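PDB 5XCJ: vacuolar protein sorting-associated protein 29 from Entamoeba histolytica, which probably serves as the metal-binding, metallophosphatase-fold subunit of the retromer, which takes part in protein transport. Local coordinates for residues Y46-L49 against R50-A53; N39-G42 against K43-D47. The protein carries 1 engineered substitution. All coordinates share one frame; numbering follows the deposited sequence.

Interactions 1 and 2 lie one after the other on helix 43-52, their centres about 9 Å apart, and share Y46 and D47. Interaction 2 is the start of the helix, where the loop 39-42 turns into its first turn; interaction 1 covers the rest of the helix and A53, the first residue to leave helical geometry. On the buried side the two meet where L49 CD1 packs on L40 CD2 at 4.1 Å. N39, at the front of interaction 2, is a ligand of the first zinc ion in this protein, although no zinc is bound in this chain, whereas the side chain of L49 in interaction 1 stays about 10 Å from that of N39.

Interaction 1 of 2, residues Y46-L49 against R50-A53; sequences YDIL and RTLA
The last turns of helix 43-52, the crossover helix between parallel strands 33-36 and 55-58, bring Y46 and R50 together one turn apart. Their side chains run side by side in the same direction. A chi1 of 180° swings the Y46 ring toward the next turn, where the aliphatic part of R50 lies over one face: R50 CD is 4.0 Å from the ring centroid, a CH-pi contact displaced toward the hydroxyl end. Arginine suits this place because its methylenes can cover a ring while its NE still reaches the hydroxyl and its NH1 a backbone carbonyl. The guanidinium stands steeply to the ring, the planes 78° apart, and R50 NE gives Y46 OH a weak hydrogen bond of 3.2 Å. The carbonyl of R54, just beyond the helix, holds NH1 and probably helps to fix the turn of the head.

The same turn is held by backbone bonds, with R50 N reaching Y46 O at 3.0 Å and T51 N reaching D47 O at 3.2 Å. I48 O accepts L52 N at 3.3 Å, and T51 OG1 also comes up to I48 O; their very short separation makes the details doubtful. A53 N meets L49 O only weakly, at 3.5 Å, as A53 leaves helical geometry.

Leucines serve the inward side. L49 CD2 and L52 CD1 come within 4.5 Å of each other, a loose touch. L49 rests on the strand residues V34, C36, V56, V58 and I6, while L52 lies between L4 of strand 2-6 and L26 and N27 of helix 20-28. With D47 and T51 on the outer side and L49 and L52 turned inward, this is the amphipathic helix of a beta-alpha-beta unit in a calcineurin-like metallophosphatase fold.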
loop_
_atom_site.group_PDB
_atom_site.type_symbol
_atom_site.label_atom_id
_atom_site.label_comp_id
_atom_site.label_asym_id
_atom_site.label_seq_id
_atom_site.Cartn_x
_atom_site.Cartn_y
_atom_site.Cartn_z
ATOM N N TYR A 46 11.378 4.824 7.139
ATOM C CA TYR A 46 12.065 3.603 6.744
ATOM C C TYR A 46 12.504 2.814 7.968
ATOM O O TYR A 46 12.472 1.595 7.974
ATOM C CB TYR A 46 13.253 3.906 5.832
ATOM C CG TYR A 46 14.013 2.682 5.397
ATOM C CD1 TYR A 46 13.543 1.875 4.374
ATOM C CD2 TYR A 46 15.207 2.338 6.006
ATOM C CE1 TYR A 46 14.240 0.756 3.972
ATOM C CE2 TYR A 46 15.913 1.222 5.614
ATOM C CZ TYR A 46 15.428 0.435 4.598
ATOM O OH TYR A 46 16.136 -0.673 4.212
ATOM N N ASP A 47 12.935 3.520 9.003
ATOM C CA ASP A 47 13.360 2.857 10.223
ATOM C C ASP A 47 12.183 2.108 10.837
ATOM O O ASP A 47 12.324 0.975 11.279
ATOM C CB ASP A 47 13.903 3.873 11.220
ATOM C CG ASP A 47 15.332 4.267 10.924
ATOM O OD1 ASP A 47 15.731 4.247 9.745
ATOM O OD2 ASP A 47 16.053 4.598 11.880
ATOM N N ILE A 48 11.019 2.754 10.841
ATOM C CA ILE A 48 9.804 2.167 11.390
ATOM C C ILE A 48 9.396 0.912 10.627
ATOM O O ILE A 48 9.067 -0.102 11.225
ATOM C CB ILE A 48 8.642 3.174 11.345
ATOM C CG1 ILE A 48 8.959 4.401 12.194
ATOM C CG2 ILE A 48 7.353 2.533 11.821
ATOM C CD1 ILE A 48 7.831 5.404 12.253
ATOM N N LEU A 49 9.456 0.982 9.300
ATOM C CA LEU A 49 9.108 -0.147 8.437
ATOM C C LEU A 49 10.033 -1.335 8.668
ATOM O O LEU A 49 9.605 -2.479 8.666
ATOM C CB LEU A 49 9.172 0.256 6.965
ATOM C CG LEU A 49 8.127 1.247 6.459
ATOM C CD1 LEU A 49 8.452 1.661 5.035
ATOM C CD2 LEU A 49 6.738 0.640 6.539
ATOM N N ARG A 50 11.310 -1.046 8.899
ATOM C CA ARG A 50 12.311 -2.080 9.144
ATOM C C ARG A 50 12.007 -2.830 10.442
ATOM O O ARG A 50 12.292 -4.013 10.554
ATOM C CB ARG A 50 13.716 -1.480 9.176
ATOM C CG ARG A 50 14.490 -1.605 7.872
ATOM C CD ARG A 50 13.591 -1.884 6.683
ATOM N NE ARG A 50 14.215 -2.757 5.697
ATOM C CZ ARG A 50 14.332 -4.075 5.832
ATOM N NH1 ARG A 50 13.873 -4.677 6.918
ATOM N NH2 ARG A 50 14.910 -4.791 4.885
ATOM N N THR A 51 11.450 -2.129 11.423
ATOM C CA THR A 51 11.049 -2.763 12.678
ATOM C C THR A 51 9.872 -3.740 12.533
ATOM O O THR A 51 9.841 -4.788 13.163
ATOM C CB THR A 51 10.720 -1.736 13.783
ATOM O OG1 THR A 51 9.548 -0.996 13.436
ATOM C CG2 THR A 51 11.884 -0.781 14.010
ATOM N N LEU A 52 8.902 -3.361 11.710
ATOM C CA LEU A 52 7.691 -4.157 11.491
ATOM C C LEU A 52 7.868 -5.533 10.856
ATOM O O LEU A 52 7.222 -6.491 11.266
ATOM C CB LEU A 52 6.684 -3.349 10.680
ATOM C CG LEU A 52 6.365 -1.961 11.223
ATOM C CD1 LEU A 52 5.337 -1.256 10.359
ATOM C CD2 LEU A 52 5.895 -2.052 12.662
ATOM N N ALA A 53 8.702 -5.626 9.831
ATOM C CA ALA A 53 8.919 -6.900 9.158
ATOM C C ALA A 53 10.368 -7.105 8.748
ATOM O O ALA A 53 11.121 -6.149 8.617
ATOM C CB ALA A 53 8.008 -7.019 7.950
#

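Interaction 2 of 2, residues N39-G42 against K43-D47; sequences NLCG and KETYD
L40 and T45 make the tight part of this contact, where the loop after strand 33-36 enters helix 43-52. L40 CD2 presses against T45 CG2 at 3.5 Å, closer than carbons usually pack, and the two side chains cross at a slant. Threonine suits the spot because its two branches do different work. CG2, anti to the backbone N, faces the leucine, while OG1 accepts the backbone N-H of C41 at 3.2 Å with an N-H...O angle of 138°. F9 touches both L40 and T45. At the slack edge of this packing L40 CD1 is 4.4 Å from Y46 CB.

G42 holds the N-cap position, and its phi of 162° is readily reached by glycine. Its carbonyl oxygen takes only a weak bond from T45 N, at 3.3 Å.

The solvent side is looser. The exposed E44 leads its carboxylate away from the loop, and K43 bends at chi2 and sends its NZ along the helix to D47 OD2, a salt bridge of 3.0 Å on the syn side of the carboxylate, one turn on.

At the start of the loop the carboxylate of D64 holds the backbone N-H groups of N39 and L40. The arrangement is that of a metallophosphatase metal-site loop: it presents N39, a zinc ligand of this protein although no zinc is bound in this chain, and leads three residues later to a helix with glycine at its N-cap position.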
loop_
_atom_site.group_PDB
_atom_site.type_symbol
_atom_site.label_atom_id
_atom_site.label_comp_id
_atom_site.label_asym_id
_atom_site.label_seq_id
_atom_site.Cartn_x
_atom_site.Cartn_y
_atom_site.Cartn_z
ATOM N N ASN A 39 6.517 7.586 -1.041
ATOM C CA ASN A 39 6.178 8.834 -0.384
ATOM C C ASN A 39 6.437 8.799 1.128
ATOM O O ASN A 39 5.558 9.069 1.934
ATOM C CB ASN A 39 4.754 9.277 -0.715
ATOM C CG ASN A 39 4.673 10.003 -2.046
ATOM O OD1 ASN A 39 5.680 10.184 -2.720
ATOM N ND2 ASN A 39 3.476 10.414 -2.427
ATOM N N LEU A 40 7.659 8.421 1.481
ATOM C CA LEU A 40 8.093 8.361 2.869
ATOM C C LEU A 40 8.367 9.746 3.443
ATOM O O LEU A 40 8.730 10.664 2.721
ATOM C CB LEU A 40 9.356 7.506 3.003
ATOM C CG LEU A 40 9.344 6.104 2.406
ATOM C CD1 LEU A 40 10.707 5.456 2.571
ATOM C CD2 LEU A 40 8.264 5.254 3.052
ATOM N N CYS A 41 8.150 9.902 4.740
ATOM C CA CYS A 41 8.434 11.160 5.405
ATOM C C CYS A 41 9.940 11.422 5.366
ATOM O O CYS A 41 10.390 12.555 5.244
ATOM C CB CYS A 41 7.922 11.153 6.841
ATOM S SG CYS A 41 6.133 11.334 6.993
ATOM N N GLY A 42 10.710 10.344 5.443
ATOM C CA GLY A 42 12.153 10.432 5.452
ATOM C C GLY A 42 12.740 9.143 5.976
ATOM O O GLY A 42 12.157 8.071 5.834
ATOM N N LYS A 43 13.919 9.234 6.574
ATOM C CA LYS A 43 14.577 8.052 7.112
ATOM C C LYS A 43 13.816 7.474 8.303
ATOM O O LYS A 43 13.870 6.279 8.552
ATOM C CB LYS A 43 16.019 8.364 7.497
ATOM C CG LYS A 43 16.271 8.392 8.991
ATOM C CD LYS A 43 16.841 7.077 9.479
ATOM C CE LYS A 43 17.622 7.262 10.768
ATOM N NZ LYS A 43 18.479 6.089 11.081
ATOM N N GLU A 44 13.109 8.324 9.037
ATOM C CA GLU A 44 12.344 7.844 10.179
ATOM C C GLU A 44 11.308 6.818 9.763
ATOM O O GLU A 44 11.124 5.811 10.435
ATOM C CB GLU A 44 11.654 9.008 10.897
ATOM C CG GLU A 44 10.344 8.641 11.577
ATOM C CD GLU A 44 10.513 8.303 13.047
ATOM O OE1 GLU A 44 11.627 7.913 13.446
ATOM O OE2 GLU A 44 9.532 8.424 13.804
ATOM N N THR A 45 10.637 7.073 8.647
ATOM C CA THR A 45 9.628 6.144 8.168
ATOM C C THR A 45 10.243 4.792 7.822
ATOM O O THR A 45 9.695 3.746 8.151
ATOM C CB THR A 45 8.902 6.699 6.938
ATOM O OG1 THR A 45 8.315 7.961 7.255
ATOM C CG2 THR A 45 7.826 5.735 6.490
ATOM N N TYR A 46 11.378 4.824 7.139
ATOM C CA TYR A 46 12.065 3.603 6.744
ATOM C C TYR A 46 12.504 2.814 7.968
ATOM O O TYR A 46 12.472 1.595 7.974
ATOM C CB TYR A 46 13.253 3.906 5.832
ATOM C CG TYR A 46 14.013 2.682 5.397
ATOM C CD1 TYR A 46 13.543 1.875 4.374
ATOM C CD2 TYR A 46 15.207 2.338 6.006
ATOM C CE1 TYR A 46 14.240 0.756 3.972
ATOM C CE2 TYR A 46 15.913 1.222 5.614
ATOM C CZ TYR A 46 15.428 0.435 4.598
ATOM O OH TYR A 46 16.136 -0.673 4.212
ATOM N N ASP A 47 12.935 3.520 9.003
ATOM C CA ASP A 47 13.360 2.857 10.223
ATOM C C ASP A 47 12.183 2.108 10.837
ATOM O O ASP A 47 12.324 0.975 11.279
ATOM C CB ASP A 47 13.903 3.873 11.220
ATOM C CG ASP A 47 15.332 4.267 10.924
ATOM O OD1 ASP A 47 15.731 4.247 9.745
ATOM O OD2 ASP A 47 16.053 4.598 11.880
#